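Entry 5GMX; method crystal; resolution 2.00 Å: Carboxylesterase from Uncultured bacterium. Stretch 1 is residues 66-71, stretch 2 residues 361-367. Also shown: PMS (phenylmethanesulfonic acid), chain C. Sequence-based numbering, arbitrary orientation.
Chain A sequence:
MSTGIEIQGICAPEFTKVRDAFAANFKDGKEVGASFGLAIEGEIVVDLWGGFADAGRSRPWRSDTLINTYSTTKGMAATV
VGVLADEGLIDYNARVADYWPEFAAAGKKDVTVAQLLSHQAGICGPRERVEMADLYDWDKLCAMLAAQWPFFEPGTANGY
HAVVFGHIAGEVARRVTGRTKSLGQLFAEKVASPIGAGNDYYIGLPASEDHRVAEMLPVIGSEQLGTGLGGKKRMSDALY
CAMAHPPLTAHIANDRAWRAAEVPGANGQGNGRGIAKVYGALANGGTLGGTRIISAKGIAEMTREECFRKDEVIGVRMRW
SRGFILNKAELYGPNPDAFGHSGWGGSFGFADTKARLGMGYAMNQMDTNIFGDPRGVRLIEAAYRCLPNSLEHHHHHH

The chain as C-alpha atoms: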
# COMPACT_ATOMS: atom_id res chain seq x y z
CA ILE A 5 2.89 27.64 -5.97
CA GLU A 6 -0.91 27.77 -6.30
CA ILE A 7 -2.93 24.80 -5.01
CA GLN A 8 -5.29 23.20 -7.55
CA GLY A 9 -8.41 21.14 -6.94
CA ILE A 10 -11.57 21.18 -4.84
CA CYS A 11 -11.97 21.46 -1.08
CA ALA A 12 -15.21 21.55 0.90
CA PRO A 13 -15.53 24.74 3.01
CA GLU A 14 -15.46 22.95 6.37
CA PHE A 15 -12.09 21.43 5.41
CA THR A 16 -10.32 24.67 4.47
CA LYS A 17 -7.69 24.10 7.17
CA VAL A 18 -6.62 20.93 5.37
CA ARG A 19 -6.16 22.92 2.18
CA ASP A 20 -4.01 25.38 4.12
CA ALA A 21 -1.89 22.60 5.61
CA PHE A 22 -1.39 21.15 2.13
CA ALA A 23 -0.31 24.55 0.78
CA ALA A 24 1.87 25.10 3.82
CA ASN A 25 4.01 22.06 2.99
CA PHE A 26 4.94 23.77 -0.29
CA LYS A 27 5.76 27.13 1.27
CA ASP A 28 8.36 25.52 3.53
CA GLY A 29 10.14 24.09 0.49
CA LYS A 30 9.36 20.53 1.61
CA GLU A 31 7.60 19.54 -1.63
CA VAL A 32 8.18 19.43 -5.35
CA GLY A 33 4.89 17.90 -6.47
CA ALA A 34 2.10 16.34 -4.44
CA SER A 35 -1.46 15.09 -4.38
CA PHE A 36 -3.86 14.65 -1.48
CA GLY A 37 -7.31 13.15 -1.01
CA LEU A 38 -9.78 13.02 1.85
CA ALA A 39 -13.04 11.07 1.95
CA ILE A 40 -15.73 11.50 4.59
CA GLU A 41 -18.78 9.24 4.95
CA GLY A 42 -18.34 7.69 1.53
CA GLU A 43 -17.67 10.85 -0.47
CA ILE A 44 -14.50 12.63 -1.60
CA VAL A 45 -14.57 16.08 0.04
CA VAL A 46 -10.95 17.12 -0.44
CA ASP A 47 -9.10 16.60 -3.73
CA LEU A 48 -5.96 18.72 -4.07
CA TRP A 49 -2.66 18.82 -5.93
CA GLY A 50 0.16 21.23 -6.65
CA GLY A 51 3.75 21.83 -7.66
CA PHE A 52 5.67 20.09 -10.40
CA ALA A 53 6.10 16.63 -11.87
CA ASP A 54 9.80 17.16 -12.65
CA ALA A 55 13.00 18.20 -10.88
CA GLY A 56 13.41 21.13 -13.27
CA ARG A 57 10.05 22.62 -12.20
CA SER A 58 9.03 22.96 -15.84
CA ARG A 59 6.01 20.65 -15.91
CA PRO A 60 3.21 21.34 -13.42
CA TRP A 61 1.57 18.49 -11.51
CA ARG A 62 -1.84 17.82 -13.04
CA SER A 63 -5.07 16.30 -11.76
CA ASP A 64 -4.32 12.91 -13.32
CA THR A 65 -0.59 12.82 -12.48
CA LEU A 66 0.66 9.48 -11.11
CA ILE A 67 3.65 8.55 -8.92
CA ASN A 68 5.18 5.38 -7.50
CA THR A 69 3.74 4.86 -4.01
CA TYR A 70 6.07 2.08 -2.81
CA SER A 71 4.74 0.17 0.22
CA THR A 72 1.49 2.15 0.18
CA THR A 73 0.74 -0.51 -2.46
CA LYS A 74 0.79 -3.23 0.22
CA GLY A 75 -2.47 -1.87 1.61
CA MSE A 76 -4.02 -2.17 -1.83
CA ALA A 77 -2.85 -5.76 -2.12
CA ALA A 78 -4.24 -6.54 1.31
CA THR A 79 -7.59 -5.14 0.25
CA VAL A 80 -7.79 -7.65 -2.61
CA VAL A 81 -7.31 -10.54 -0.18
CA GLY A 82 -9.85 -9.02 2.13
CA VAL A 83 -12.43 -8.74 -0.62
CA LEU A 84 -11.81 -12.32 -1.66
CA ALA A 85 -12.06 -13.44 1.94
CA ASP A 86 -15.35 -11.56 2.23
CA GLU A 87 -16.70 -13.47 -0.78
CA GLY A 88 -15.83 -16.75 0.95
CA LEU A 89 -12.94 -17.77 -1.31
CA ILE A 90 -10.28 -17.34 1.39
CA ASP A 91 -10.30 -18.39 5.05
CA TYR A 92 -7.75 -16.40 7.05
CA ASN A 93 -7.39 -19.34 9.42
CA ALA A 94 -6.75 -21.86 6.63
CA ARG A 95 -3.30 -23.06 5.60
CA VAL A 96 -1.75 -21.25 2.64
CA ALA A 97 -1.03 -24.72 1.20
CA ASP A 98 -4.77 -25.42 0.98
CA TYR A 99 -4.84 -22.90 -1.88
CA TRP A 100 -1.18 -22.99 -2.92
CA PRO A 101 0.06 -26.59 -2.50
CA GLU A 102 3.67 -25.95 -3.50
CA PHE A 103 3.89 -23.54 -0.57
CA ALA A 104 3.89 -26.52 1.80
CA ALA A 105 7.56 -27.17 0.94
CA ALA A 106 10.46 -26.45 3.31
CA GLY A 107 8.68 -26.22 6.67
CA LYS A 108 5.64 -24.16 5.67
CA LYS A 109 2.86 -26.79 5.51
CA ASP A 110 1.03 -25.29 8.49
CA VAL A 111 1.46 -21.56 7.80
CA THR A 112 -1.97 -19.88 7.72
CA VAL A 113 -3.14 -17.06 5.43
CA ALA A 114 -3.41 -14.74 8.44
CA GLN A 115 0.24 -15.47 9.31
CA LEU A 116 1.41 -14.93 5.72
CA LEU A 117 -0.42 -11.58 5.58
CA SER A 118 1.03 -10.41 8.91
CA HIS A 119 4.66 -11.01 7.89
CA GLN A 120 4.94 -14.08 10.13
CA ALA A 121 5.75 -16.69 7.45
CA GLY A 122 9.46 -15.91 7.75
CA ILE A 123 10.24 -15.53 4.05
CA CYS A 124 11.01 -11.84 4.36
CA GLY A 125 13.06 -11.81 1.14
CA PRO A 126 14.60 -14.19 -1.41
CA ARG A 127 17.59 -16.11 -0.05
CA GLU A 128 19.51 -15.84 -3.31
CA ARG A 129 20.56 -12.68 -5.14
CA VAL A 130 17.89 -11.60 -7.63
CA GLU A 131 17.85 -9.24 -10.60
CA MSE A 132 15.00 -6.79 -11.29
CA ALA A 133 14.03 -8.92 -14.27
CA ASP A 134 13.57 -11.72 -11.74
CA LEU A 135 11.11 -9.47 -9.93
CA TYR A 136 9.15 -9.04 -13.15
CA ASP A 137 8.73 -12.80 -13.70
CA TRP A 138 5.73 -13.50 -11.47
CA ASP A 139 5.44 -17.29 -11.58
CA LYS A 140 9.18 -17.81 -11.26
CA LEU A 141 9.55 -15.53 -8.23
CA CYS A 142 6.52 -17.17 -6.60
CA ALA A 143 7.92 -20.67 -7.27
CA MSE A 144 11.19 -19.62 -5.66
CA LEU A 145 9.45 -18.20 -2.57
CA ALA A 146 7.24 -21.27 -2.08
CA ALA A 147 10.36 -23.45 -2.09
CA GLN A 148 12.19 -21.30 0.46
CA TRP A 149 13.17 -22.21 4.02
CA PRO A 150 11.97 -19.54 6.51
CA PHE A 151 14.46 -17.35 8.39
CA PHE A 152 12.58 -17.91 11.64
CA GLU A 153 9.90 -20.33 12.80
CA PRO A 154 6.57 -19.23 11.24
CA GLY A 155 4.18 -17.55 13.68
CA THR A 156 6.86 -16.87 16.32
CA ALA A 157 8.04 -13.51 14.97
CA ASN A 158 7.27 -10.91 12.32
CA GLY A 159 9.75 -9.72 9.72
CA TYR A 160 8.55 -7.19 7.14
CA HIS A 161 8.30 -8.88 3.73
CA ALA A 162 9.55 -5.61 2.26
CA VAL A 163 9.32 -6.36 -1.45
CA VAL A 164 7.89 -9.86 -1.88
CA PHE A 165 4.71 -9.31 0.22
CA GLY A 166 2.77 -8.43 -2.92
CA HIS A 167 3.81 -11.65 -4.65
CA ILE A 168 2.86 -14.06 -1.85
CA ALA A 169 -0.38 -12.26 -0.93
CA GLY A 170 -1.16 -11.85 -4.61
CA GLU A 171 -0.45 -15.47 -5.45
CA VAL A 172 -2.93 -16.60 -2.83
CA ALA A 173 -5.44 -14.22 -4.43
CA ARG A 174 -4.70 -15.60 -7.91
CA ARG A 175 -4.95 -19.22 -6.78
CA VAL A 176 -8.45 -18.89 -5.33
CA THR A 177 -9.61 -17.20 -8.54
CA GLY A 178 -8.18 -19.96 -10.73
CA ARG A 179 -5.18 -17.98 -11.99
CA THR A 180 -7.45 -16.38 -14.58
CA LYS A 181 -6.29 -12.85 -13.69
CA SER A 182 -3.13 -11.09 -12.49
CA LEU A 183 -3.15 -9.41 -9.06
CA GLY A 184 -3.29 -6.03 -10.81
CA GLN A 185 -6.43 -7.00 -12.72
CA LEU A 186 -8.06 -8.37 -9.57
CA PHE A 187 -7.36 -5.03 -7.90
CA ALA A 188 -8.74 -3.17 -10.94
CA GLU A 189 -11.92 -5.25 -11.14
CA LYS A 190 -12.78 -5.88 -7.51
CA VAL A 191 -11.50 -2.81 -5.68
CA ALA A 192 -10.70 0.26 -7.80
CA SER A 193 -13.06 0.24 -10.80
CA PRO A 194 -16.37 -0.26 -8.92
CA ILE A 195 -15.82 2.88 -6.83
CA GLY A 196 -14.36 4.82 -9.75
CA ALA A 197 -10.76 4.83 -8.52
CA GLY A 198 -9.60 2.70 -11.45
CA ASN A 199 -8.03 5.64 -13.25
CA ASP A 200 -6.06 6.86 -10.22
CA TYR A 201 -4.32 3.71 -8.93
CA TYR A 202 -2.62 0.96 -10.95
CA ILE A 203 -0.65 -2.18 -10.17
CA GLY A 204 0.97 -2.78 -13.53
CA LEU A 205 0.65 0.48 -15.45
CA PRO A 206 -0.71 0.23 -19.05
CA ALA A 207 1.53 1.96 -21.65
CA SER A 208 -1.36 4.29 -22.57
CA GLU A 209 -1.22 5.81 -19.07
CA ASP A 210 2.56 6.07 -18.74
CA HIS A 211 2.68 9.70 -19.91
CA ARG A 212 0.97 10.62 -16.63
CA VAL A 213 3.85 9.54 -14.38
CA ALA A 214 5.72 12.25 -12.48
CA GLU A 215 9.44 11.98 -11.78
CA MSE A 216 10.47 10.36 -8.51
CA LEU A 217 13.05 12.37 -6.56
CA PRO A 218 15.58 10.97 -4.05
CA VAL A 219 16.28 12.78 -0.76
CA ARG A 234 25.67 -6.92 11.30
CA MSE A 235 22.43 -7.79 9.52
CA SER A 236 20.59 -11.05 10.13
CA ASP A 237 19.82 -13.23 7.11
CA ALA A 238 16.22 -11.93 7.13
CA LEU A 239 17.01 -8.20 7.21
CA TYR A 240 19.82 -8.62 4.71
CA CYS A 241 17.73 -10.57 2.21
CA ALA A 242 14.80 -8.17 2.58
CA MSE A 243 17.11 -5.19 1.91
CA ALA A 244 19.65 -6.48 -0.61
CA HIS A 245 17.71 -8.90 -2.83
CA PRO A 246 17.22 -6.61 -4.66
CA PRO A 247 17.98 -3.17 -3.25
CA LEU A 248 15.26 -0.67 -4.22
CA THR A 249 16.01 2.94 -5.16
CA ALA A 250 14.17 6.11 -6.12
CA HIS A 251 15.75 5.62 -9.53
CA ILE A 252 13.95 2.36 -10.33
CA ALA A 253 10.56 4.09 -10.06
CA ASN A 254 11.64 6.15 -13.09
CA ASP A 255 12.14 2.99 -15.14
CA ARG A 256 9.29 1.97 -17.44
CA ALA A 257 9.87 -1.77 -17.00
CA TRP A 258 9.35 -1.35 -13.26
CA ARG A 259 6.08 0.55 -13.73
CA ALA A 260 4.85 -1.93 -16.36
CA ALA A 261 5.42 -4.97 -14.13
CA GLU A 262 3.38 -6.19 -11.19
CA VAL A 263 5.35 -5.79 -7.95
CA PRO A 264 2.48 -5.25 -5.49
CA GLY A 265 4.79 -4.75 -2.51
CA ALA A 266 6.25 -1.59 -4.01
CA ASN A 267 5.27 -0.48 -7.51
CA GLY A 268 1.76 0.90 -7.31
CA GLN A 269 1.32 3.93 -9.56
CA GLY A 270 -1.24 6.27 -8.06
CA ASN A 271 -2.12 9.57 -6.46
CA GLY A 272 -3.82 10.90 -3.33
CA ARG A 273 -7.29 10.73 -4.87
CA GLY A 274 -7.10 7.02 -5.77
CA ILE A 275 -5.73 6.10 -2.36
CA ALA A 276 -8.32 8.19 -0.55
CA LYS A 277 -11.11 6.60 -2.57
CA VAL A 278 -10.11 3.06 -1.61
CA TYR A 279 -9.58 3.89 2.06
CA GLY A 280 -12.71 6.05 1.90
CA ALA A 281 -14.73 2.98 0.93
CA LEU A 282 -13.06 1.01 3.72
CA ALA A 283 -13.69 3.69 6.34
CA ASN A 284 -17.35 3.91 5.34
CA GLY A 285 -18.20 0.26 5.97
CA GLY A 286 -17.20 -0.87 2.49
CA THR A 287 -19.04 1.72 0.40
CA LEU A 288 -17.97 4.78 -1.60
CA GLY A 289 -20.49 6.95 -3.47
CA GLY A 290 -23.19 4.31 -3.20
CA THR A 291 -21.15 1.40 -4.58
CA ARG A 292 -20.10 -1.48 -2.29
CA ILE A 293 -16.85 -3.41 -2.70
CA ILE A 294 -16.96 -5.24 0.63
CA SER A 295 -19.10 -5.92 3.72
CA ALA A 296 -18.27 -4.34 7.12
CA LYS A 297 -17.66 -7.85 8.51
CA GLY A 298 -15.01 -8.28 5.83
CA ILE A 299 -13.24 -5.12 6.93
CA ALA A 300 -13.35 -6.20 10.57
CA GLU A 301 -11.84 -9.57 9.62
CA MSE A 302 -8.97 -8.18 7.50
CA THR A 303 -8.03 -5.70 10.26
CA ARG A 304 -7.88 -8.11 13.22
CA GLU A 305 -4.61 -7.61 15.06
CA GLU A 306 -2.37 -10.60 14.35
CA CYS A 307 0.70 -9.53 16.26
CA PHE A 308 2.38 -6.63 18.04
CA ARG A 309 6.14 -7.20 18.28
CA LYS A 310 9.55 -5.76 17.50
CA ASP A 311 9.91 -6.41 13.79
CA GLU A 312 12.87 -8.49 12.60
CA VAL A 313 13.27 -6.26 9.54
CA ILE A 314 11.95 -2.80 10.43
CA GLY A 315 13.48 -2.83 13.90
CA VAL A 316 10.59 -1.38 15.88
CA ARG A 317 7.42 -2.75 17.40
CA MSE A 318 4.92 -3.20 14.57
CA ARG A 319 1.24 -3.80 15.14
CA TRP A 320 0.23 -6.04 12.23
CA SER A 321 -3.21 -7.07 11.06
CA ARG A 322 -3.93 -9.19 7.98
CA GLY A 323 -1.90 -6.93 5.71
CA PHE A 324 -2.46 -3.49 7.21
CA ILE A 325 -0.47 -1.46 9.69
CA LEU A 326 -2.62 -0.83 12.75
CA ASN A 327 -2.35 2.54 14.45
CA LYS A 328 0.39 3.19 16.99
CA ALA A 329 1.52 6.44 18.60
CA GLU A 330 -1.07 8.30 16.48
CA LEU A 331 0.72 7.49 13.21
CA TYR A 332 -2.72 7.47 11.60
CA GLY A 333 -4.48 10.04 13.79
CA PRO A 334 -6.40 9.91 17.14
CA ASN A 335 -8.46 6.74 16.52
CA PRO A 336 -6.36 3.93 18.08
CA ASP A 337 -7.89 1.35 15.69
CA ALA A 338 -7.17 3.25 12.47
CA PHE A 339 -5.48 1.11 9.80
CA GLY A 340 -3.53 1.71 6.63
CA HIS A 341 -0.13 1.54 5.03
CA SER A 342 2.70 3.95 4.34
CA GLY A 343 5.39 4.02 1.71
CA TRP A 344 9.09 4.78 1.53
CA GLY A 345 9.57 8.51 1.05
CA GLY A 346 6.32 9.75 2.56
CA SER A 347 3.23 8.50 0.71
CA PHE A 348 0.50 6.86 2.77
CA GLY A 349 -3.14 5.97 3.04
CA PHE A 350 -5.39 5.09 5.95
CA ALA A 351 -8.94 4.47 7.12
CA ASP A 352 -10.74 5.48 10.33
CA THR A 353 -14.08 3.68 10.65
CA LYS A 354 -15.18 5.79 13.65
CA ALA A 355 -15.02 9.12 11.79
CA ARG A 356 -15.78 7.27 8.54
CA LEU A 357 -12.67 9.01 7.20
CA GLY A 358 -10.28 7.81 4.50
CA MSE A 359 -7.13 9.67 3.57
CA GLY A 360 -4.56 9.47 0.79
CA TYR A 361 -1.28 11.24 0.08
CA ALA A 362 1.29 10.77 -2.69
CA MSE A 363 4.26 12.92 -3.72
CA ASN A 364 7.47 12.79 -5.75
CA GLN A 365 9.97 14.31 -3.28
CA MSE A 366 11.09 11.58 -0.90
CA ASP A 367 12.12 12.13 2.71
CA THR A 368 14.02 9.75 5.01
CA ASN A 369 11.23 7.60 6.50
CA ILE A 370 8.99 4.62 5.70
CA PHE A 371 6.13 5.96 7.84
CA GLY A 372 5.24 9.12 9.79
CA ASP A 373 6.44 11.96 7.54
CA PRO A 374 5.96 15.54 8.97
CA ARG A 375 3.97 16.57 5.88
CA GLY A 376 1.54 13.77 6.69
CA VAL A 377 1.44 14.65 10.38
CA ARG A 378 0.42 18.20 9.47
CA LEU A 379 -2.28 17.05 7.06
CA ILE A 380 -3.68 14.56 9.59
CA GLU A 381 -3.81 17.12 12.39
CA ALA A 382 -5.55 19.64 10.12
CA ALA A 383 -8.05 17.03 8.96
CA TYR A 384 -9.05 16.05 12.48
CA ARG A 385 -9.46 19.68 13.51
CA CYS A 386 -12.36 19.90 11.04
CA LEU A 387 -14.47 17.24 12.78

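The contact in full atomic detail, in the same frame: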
# COMPACT_ATOMS: atom_id res chain seq x y z
N LEU A 66 0.39 10.67 -11.92
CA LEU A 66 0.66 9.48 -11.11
C LEU A 66 2.10 9.45 -10.58
O LEU A 66 3.00 10.03 -11.18
CB LEU A 66 0.42 8.21 -11.93
CG LEU A 66 -0.98 8.05 -12.53
CD1 LEU A 66 -0.93 7.00 -13.61
CD2 LEU A 66 -1.98 7.66 -11.45
N ILE A 67 2.31 8.74 -9.48
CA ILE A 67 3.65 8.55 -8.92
C ILE A 67 3.74 7.17 -8.26
O ILE A 67 2.74 6.62 -7.80
CB ILE A 67 4.00 9.67 -7.89
CG1 ILE A 67 5.50 9.72 -7.59
CG2 ILE A 67 3.19 9.51 -6.61
CD1 ILE A 67 6.38 10.01 -8.81
N ASN A 68 4.94 6.61 -8.24
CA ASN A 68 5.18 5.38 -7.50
C ASN A 68 4.89 5.60 -6.02
O ASN A 68 5.32 6.59 -5.43
CB ASN A 68 6.62 4.91 -7.70
CG ASN A 68 6.83 3.47 -7.28
OD1 ASN A 68 6.69 2.56 -8.08
ND2 ASN A 68 7.16 3.27 -6.01
N THR A 69 4.14 4.69 -5.41
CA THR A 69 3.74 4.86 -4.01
C THR A 69 4.44 3.89 -3.06
O THR A 69 4.17 3.90 -1.87
CB THR A 69 2.22 4.68 -3.84
OG1 THR A 69 1.85 3.37 -4.26
CG2 THR A 69 1.46 5.72 -4.67
N TYR A 70 5.34 3.07 -3.60
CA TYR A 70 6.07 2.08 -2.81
C TYR A 70 5.14 1.26 -1.91
O TYR A 70 4.12 0.78 -2.38
CB TYR A 70 7.17 2.76 -2.01
CG TYR A 70 8.25 3.28 -2.93
CD1 TYR A 70 9.20 2.41 -3.47
CD2 TYR A 70 8.30 4.61 -3.31
CE1 TYR A 70 10.18 2.85 -4.33
CE2 TYR A 70 9.28 5.07 -4.17
CZ TYR A 70 10.22 4.19 -4.67
OH TYR A 70 11.19 4.64 -5.53
N SER A 71 5.47 1.12 -0.63
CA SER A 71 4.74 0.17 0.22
C SER A 71 3.30 0.58 0.53
O SER A 71 2.55 -0.18 1.13
CB SER A 71 5.49 -0.06 1.52
OG SER A 71 6.77 -0.61 1.25
N TYR A 361 -2.29 10.24 0.37
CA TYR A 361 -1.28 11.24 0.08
C TYR A 361 -0.11 10.65 -0.70
O TYR A 361 0.46 9.61 -0.31
CB TYR A 361 -0.82 11.90 1.39
CG TYR A 361 0.36 12.84 1.27
CD1 TYR A 361 0.32 13.94 0.42
CD2 TYR A 361 1.48 12.65 2.05
CE1 TYR A 361 1.41 14.80 0.32
CE2 TYR A 361 2.56 13.51 1.98
CZ TYR A 361 2.53 14.57 1.10
OH TYR A 361 3.62 15.39 1.04
N ALA A 362 0.22 11.28 -1.83
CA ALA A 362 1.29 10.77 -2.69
C ALA A 362 2.08 11.92 -3.32
O ALA A 362 1.49 12.87 -3.83
CB ALA A 362 0.73 9.86 -3.78
N MSE A 363 3.40 11.81 -3.30
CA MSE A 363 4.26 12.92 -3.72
C MSE A 363 5.55 12.39 -4.35
O MSE A 363 5.87 11.22 -4.20
CB MSE A 363 4.57 13.82 -2.53
CG MSE A 363 5.70 13.31 -1.63
SE MSE A 363 5.47 11.53 -0.81
CE MSE A 363 3.67 11.71 -0.23
N ASN A 364 6.28 13.26 -5.06
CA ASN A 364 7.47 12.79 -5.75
C ASN A 364 8.80 13.16 -5.08
O ASN A 364 9.85 12.68 -5.49
CB ASN A 364 7.46 13.30 -7.20
CG ASN A 364 7.53 14.81 -7.32
OD1 ASN A 364 7.31 15.54 -6.35
ND2 ASN A 364 7.81 15.29 -8.52
N GLN A 365 8.76 14.01 -4.05
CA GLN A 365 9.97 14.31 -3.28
C GLN A 365 10.05 13.46 -2.02
O GLN A 365 9.30 13.66 -1.06
CB GLN A 365 10.03 15.79 -2.89
CG GLN A 365 11.23 16.12 -2.00
CD GLN A 365 12.56 15.80 -2.67
OE1 GLN A 365 12.93 16.42 -3.66
NE2 GLN A 365 13.28 14.80 -2.14
N MSE A 366 10.96 12.51 -2.01
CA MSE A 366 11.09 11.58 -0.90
C MSE A 366 11.79 12.22 0.29
O MSE A 366 12.62 13.11 0.13
CB MSE A 366 11.85 10.34 -1.34
CG MSE A 366 11.18 9.55 -2.44
SE MSE A 366 12.29 8.03 -2.92
CE MSE A 366 12.12 6.97 -1.30
N ASP A 367 11.44 11.75 1.48
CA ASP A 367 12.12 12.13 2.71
C ASP A 367 12.55 10.84 3.41
O ASP A 367 12.05 9.77 3.07
CB ASP A 367 11.22 12.98 3.61
CG ASP A 367 12.00 13.74 4.67
OD1 ASP A 367 13.12 13.30 5.03
OD2 ASP A 367 11.50 14.79 5.14
C PMS C . 9.01 -0.82 0.10
S PMS C . 8.05 0.14 1.25
C1 PMS C . 10.50 -0.78 0.40
C2 PMS C . 11.30 0.18 -0.21
C3 PMS C . 12.66 0.22 0.06
C4 PMS C . 13.23 -0.70 0.93
C5 PMS C . 12.42 -1.66 1.54
C6 PMS C . 11.07 -1.70 1.27
O2S PMS C . 8.65 0.21 2.64
O1S PMS C . 8.04 1.60 0.87
O HOH W 1 5.43 8.46 -3.38

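The most unusual feature of this contact is that the two stretches meet without a single direct hydrogen bond, and one water joins their backbones instead. It donates to N68 O at 2.8 Å and to M363 O at 2.9 Å, so two carbonyls that could not pair with each other are both satisfied by the same molecule. The spacing agrees: the CA atoms of I67 and N364, like those of T69 and A362, stand 6.5 Å apart, a gap that leaves room for side chains and for the water.

I67 does most of the packing. Its CA-to-CB bond points toward stretch 2, and its branches spread along three successive residues there. CG2 meets A362 CB at 3.8 Å, CG1 lies 3.7 Å from M363 O, and CD1 reaches N364 CB at 3.8 Å. With chi1 at t and chi2 at p, the side chain runs along the opposing backbone, covering a carbonyl as well as carbon. A362 points back toward stretch 1, and its small methyl also receives T69 CG2 at 4.3 Å, a looser touch. M363, by contrast, turns away, so it enters the contact through its backbone. N364 starts sideways and its end leads away; CB packs against I67 while both polar atoms of its amide are hydrogen-bonded elsewhere in the structure.

Farther along, Y70 and M366 each point toward the other stretch and form a separate apolar patch. Y70 CE2 is 4.4 Å from SE of the selenomethionine M366, and that SE lies 5.3 Å from the ring centroid, 51° off the normal, an oblique sulfur-aromatic approach. Y70 has an unusual backbone, with phi/psi of 48/-131, at the position just before the modified serine.

That serine, S71, adjoins the contact but does not touch stretch 2. Its OG is covalently bonded to S of the phenylmethanesulfonyl group PMS at 1.5 Å. Its backbone N donates a weak hydrogen bond to O1S of PMS at 3.0 Å, and the same oxygen lies 3.2 Å from Y70 CB. In a carboxylesterase, a serine that reacts with a sulfonyl reagent is consistent with a catalytic nucleophile.

The rule to read here is modest. The stretches bury 227 Å², with I67 covering the largest area; a water links their backbones separately. A branched aliphatic lies over a small residue, and a long flexible side chain, deposited as selenomethionine, sits beside an aromatic ring.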